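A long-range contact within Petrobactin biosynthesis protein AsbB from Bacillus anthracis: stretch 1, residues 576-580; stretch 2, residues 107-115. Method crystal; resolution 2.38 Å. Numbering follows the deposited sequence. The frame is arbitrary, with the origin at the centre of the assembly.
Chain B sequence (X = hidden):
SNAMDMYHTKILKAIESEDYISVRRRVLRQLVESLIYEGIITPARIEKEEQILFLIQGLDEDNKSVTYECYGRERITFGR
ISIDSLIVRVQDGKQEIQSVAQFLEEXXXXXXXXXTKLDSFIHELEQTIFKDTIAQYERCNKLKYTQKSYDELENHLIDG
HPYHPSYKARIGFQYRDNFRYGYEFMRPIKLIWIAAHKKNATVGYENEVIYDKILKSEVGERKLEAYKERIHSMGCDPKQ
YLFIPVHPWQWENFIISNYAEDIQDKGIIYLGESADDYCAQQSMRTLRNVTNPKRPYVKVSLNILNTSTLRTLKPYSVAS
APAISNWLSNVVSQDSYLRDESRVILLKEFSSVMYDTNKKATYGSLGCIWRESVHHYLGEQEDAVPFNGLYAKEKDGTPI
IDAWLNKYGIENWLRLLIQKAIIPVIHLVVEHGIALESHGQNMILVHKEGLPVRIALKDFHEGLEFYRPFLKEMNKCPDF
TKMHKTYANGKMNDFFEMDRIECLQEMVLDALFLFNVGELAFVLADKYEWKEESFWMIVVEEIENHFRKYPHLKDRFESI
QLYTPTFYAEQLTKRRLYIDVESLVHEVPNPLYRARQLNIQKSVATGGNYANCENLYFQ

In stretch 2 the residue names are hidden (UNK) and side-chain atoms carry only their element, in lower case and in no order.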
# COMPACT_ATOMS: atom_id res chain seq x y z
N ARG B 576 -4.54 -8.45 16.42
CA ARG B 576 -4.65 -8.20 14.99
C ARG B 576 -6.09 -8.17 14.53
O ARG B 576 -6.35 -7.80 13.38
CB ARG B 576 -3.94 -9.30 14.19
CG ARG B 576 -2.65 -9.78 14.79
CD ARG B 576 -1.46 -9.35 13.96
NE ARG B 576 -0.95 -10.46 13.15
CZ ARG B 576 -0.14 -11.41 13.62
NH1 ARG B 576 0.26 -11.38 14.89
NH2 ARG B 576 0.28 -12.39 12.82
N LEU B 577 -7.00 -8.66 15.37
CA LEU B 577 -8.44 -8.63 15.05
C LEU B 577 -9.30 -7.52 15.69
O LEU B 577 -10.51 -7.48 15.47
CB LEU B 577 -9.07 -10.00 15.32
CG LEU B 577 -8.22 -11.13 14.76
CD1 LEU B 577 -8.60 -12.43 15.41
CD2 LEU B 577 -8.31 -11.22 13.23
N TYR B 578 -8.71 -6.66 16.52
CA TYR B 578 -9.49 -5.61 17.22
C TYR B 578 -8.78 -4.26 17.20
O TYR B 578 -7.55 -4.20 17.30
CB TYR B 578 -9.81 -6.02 18.67
CG TYR B 578 -10.62 -7.28 18.74
CD1 TYR B 578 -12.02 -7.23 18.71
CD2 TYR B 578 -10.01 -8.51 18.76
CE1 TYR B 578 -12.76 -8.40 18.73
CE2 TYR B 578 -10.73 -9.68 18.78
CZ TYR B 578 -12.11 -9.63 18.76
OH TYR B 578 -12.82 -10.80 18.78
N ILE B 579 -9.54 -3.18 17.05
CA ILE B 579 -8.98 -1.85 17.20
C ILE B 579 -8.70 -1.69 18.68
O ILE B 579 -7.56 -1.51 19.12
CB ILE B 579 -10.00 -0.76 16.77
CG1 ILE B 579 -10.38 -0.87 15.28
CG2 ILE B 579 -9.48 0.64 17.13
CD1 ILE B 579 -9.34 -0.34 14.29
N ASP B 580 -9.76 -1.86 19.45
CA ASP B 580 -9.72 -1.65 20.88
C ASP B 580 -10.22 -2.92 21.54
O ASP B 580 -11.11 -3.59 21.01
CB ASP B 580 -10.62 -0.47 21.27
CG ASP B 580 -9.83 0.79 21.64
OD1 ASP B 580 -8.80 0.67 22.36
OD2 ASP B 580 -10.25 1.90 21.22
N UNK B 107 -15.79 -18.48 9.97
CA UNK B 107 -15.63 -18.50 11.41
C UNK B 107 -15.99 -17.16 12.08
O UNK B 107 -16.54 -17.14 13.18
c UNK B 107 -14.09 -20.42 11.55
c UNK B 107 -14.17 -18.93 11.73
c UNK B 107 -13.74 -18.51 13.11
N UNK B 108 -15.72 -16.05 11.41
CA UNK B 108 -16.05 -14.75 11.98
C UNK B 108 -17.45 -14.19 11.62
O UNK B 108 -17.78 -13.03 11.94
c UNK B 108 -11.32 -14.79 12.70
c UNK B 108 -12.58 -14.67 14.72
c UNK B 108 -12.46 -14.41 11.97
c UNK B 108 -14.90 -13.75 11.82
c UNK B 108 -13.71 -14.29 13.99
c UNK B 108 -11.38 -14.93 14.08
c UNK B 108 -13.66 -14.15 12.61
N UNK B 109 -18.27 -14.99 10.95
CA UNK B 109 -19.69 -14.66 10.85
C UNK B 109 -20.37 -15.04 12.18
O UNK B 109 -21.38 -14.48 12.57
n UNK B 109 -19.37 -14.55 4.05
c UNK B 109 -21.04 -15.16 7.26
c UNK B 109 -19.71 -15.15 5.18
c UNK B 109 -19.96 -14.88 8.33
n UNK B 109 -20.61 -14.60 5.98
n UNK B 109 -19.14 -16.31 5.50
c UNK B 109 -20.36 -15.38 9.69
N UNK B 110 -19.82 -16.05 12.84
CA UNK B 110 -20.30 -16.48 14.13
C UNK B 110 -19.72 -15.63 15.26
O UNK B 110 -20.42 -15.26 16.18
c UNK B 110 -19.95 -17.96 14.35
c UNK B 110 -20.27 -18.39 15.75
c UNK B 110 -20.69 -18.83 13.32
N UNK B 111 -18.43 -15.33 15.17
CA UNK B 111 -17.72 -14.62 16.23
C UNK B 111 -17.34 -13.22 15.76
O UNK B 111 -16.66 -13.08 14.77
c UNK B 111 -16.44 -15.41 16.63
c UNK B 111 -15.43 -14.53 17.38
c UNK B 111 -16.81 -16.65 17.44
N UNK B 112 -17.75 -12.18 16.47
CA UNK B 112 -17.49 -10.82 15.98
C UNK B 112 -16.06 -10.27 16.07
O UNK B 112 -15.41 -10.35 17.12
o UNK B 112 -18.26 -7.65 15.61
c UNK B 112 -18.47 -9.82 16.60
c UNK B 112 -18.85 -8.73 15.62
n UNK B 112 -19.82 -9.03 14.76
N UNK B 113 -15.57 -9.71 14.96
CA UNK B 113 -14.30 -8.99 14.97
C UNK B 113 -14.42 -7.65 14.23
O UNK B 113 -15.45 -7.34 13.67
c UNK B 113 -13.44 -10.36 13.00
c UNK B 113 -12.78 -11.00 15.36
c UNK B 113 -13.13 -9.84 14.41
N UNK B 114 -13.35 -6.85 14.22
CA UNK B 114 -13.36 -5.63 13.43
C UNK B 114 -13.05 -6.00 11.98
O UNK B 114 -11.96 -6.50 11.67
c UNK B 114 -12.38 -4.59 14.01
c UNK B 114 -12.24 -3.32 13.18
c UNK B 114 -13.54 -2.51 13.11
o UNK B 114 -14.27 -2.49 14.12
o UNK B 114 -13.82 -1.91 12.03
N UNK B 115 -14.01 -5.72 11.11
CA UNK B 115 -13.97 -6.09 9.70
C UNK B 115 -12.70 -5.61 9.03
O UNK B 115 -12.02 -6.36 8.35
n UNK B 115 -14.51 -8.10 6.78
c UNK B 115 -15.15 -5.44 8.97
o UNK B 115 -16.31 -8.02 8.14
c UNK B 115 -15.42 -7.45 7.51
c UNK B 115 -15.29 -5.94 7.55

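Position 107 has three side-chain carbons, one carrying the other two. This fork at CB is Val 107. It lies in the helix, out of reach of stretch 1, and its backbone O accepts a hydrogen bond from the backbone N of position 111.

Position 108 carries one carbon and then a ring of six carbons. CA-to-CB points toward stretch 1, and the ring meets the end of Leu 577. This is Phe 108. Its CZ lies 4.0 Å from Leu 577 CD1, an apolar contact between two buried residues.

Position 109 has three carbons, a nitrogen, and a carbon bearing two more nitrogens. That guanidinium group identifies Arg 109. It does not reach stretch 1; its NH1 is hydrogen-bonded elsewhere in the structure.

Position 110 again has one carbon carrying two. It is Val 110, exposed and far from stretch 1.

Position 111 shows the same three-carbon fork, so it is Val 111. The side chain is not in contact with stretch 1.

Position 112 has two carbons, the second bearing one oxygen and one nitrogen. The side chain does not touch stretch 1; the approach is made by the backbone O, which nears Tyr 578 OH. This short amide is Asn 112. Asn 112 O lies 3.1 Å from Tyr 578 OH.

Position 113 has three carbons forked at the first, one of the outer two touching both Leu 577 and Tyr 578. This is Val 113. Its CG1 lies 3.8 Å from Leu 577 CB and 3.4 Å from Tyr 578 OH.

Position 114 has three carbons, the third carrying two oxygens. CA-to-CB points toward stretch 1, and the second carbon meets Ile 579. The carboxylate after two methylenes gives Glu 114. Its CG lies 3.7 Å from Ile 579 CG1. The residue is the N-cap of the helix that follows.

Position 115 has three carbons, the third bearing one oxygen and one nitrogen. This is Gln 115. CA-to-CB points away from stretch 1, and NE2 is hydrogen-bonded elsewhere in the structure.

The touching residues are at least 463 positions apart in sequence, and the contact buries 303 Å² in total. One backbone hydrogen bond fixes it: Glu 114 N donates to Leu 577 O at 3.2 Å, with a nearly straight angle of 165°. Apolar contacts flank this bond. Leu 577 touches both Phe 108 and Val 113. The CA-to-CB bond of Tyr 578 points away, yet the ring's far end returns to Val 113. Ile 579 packs against Glu 114, closest at CG.

Stretch 2 107-115: VFRVVNVEQ
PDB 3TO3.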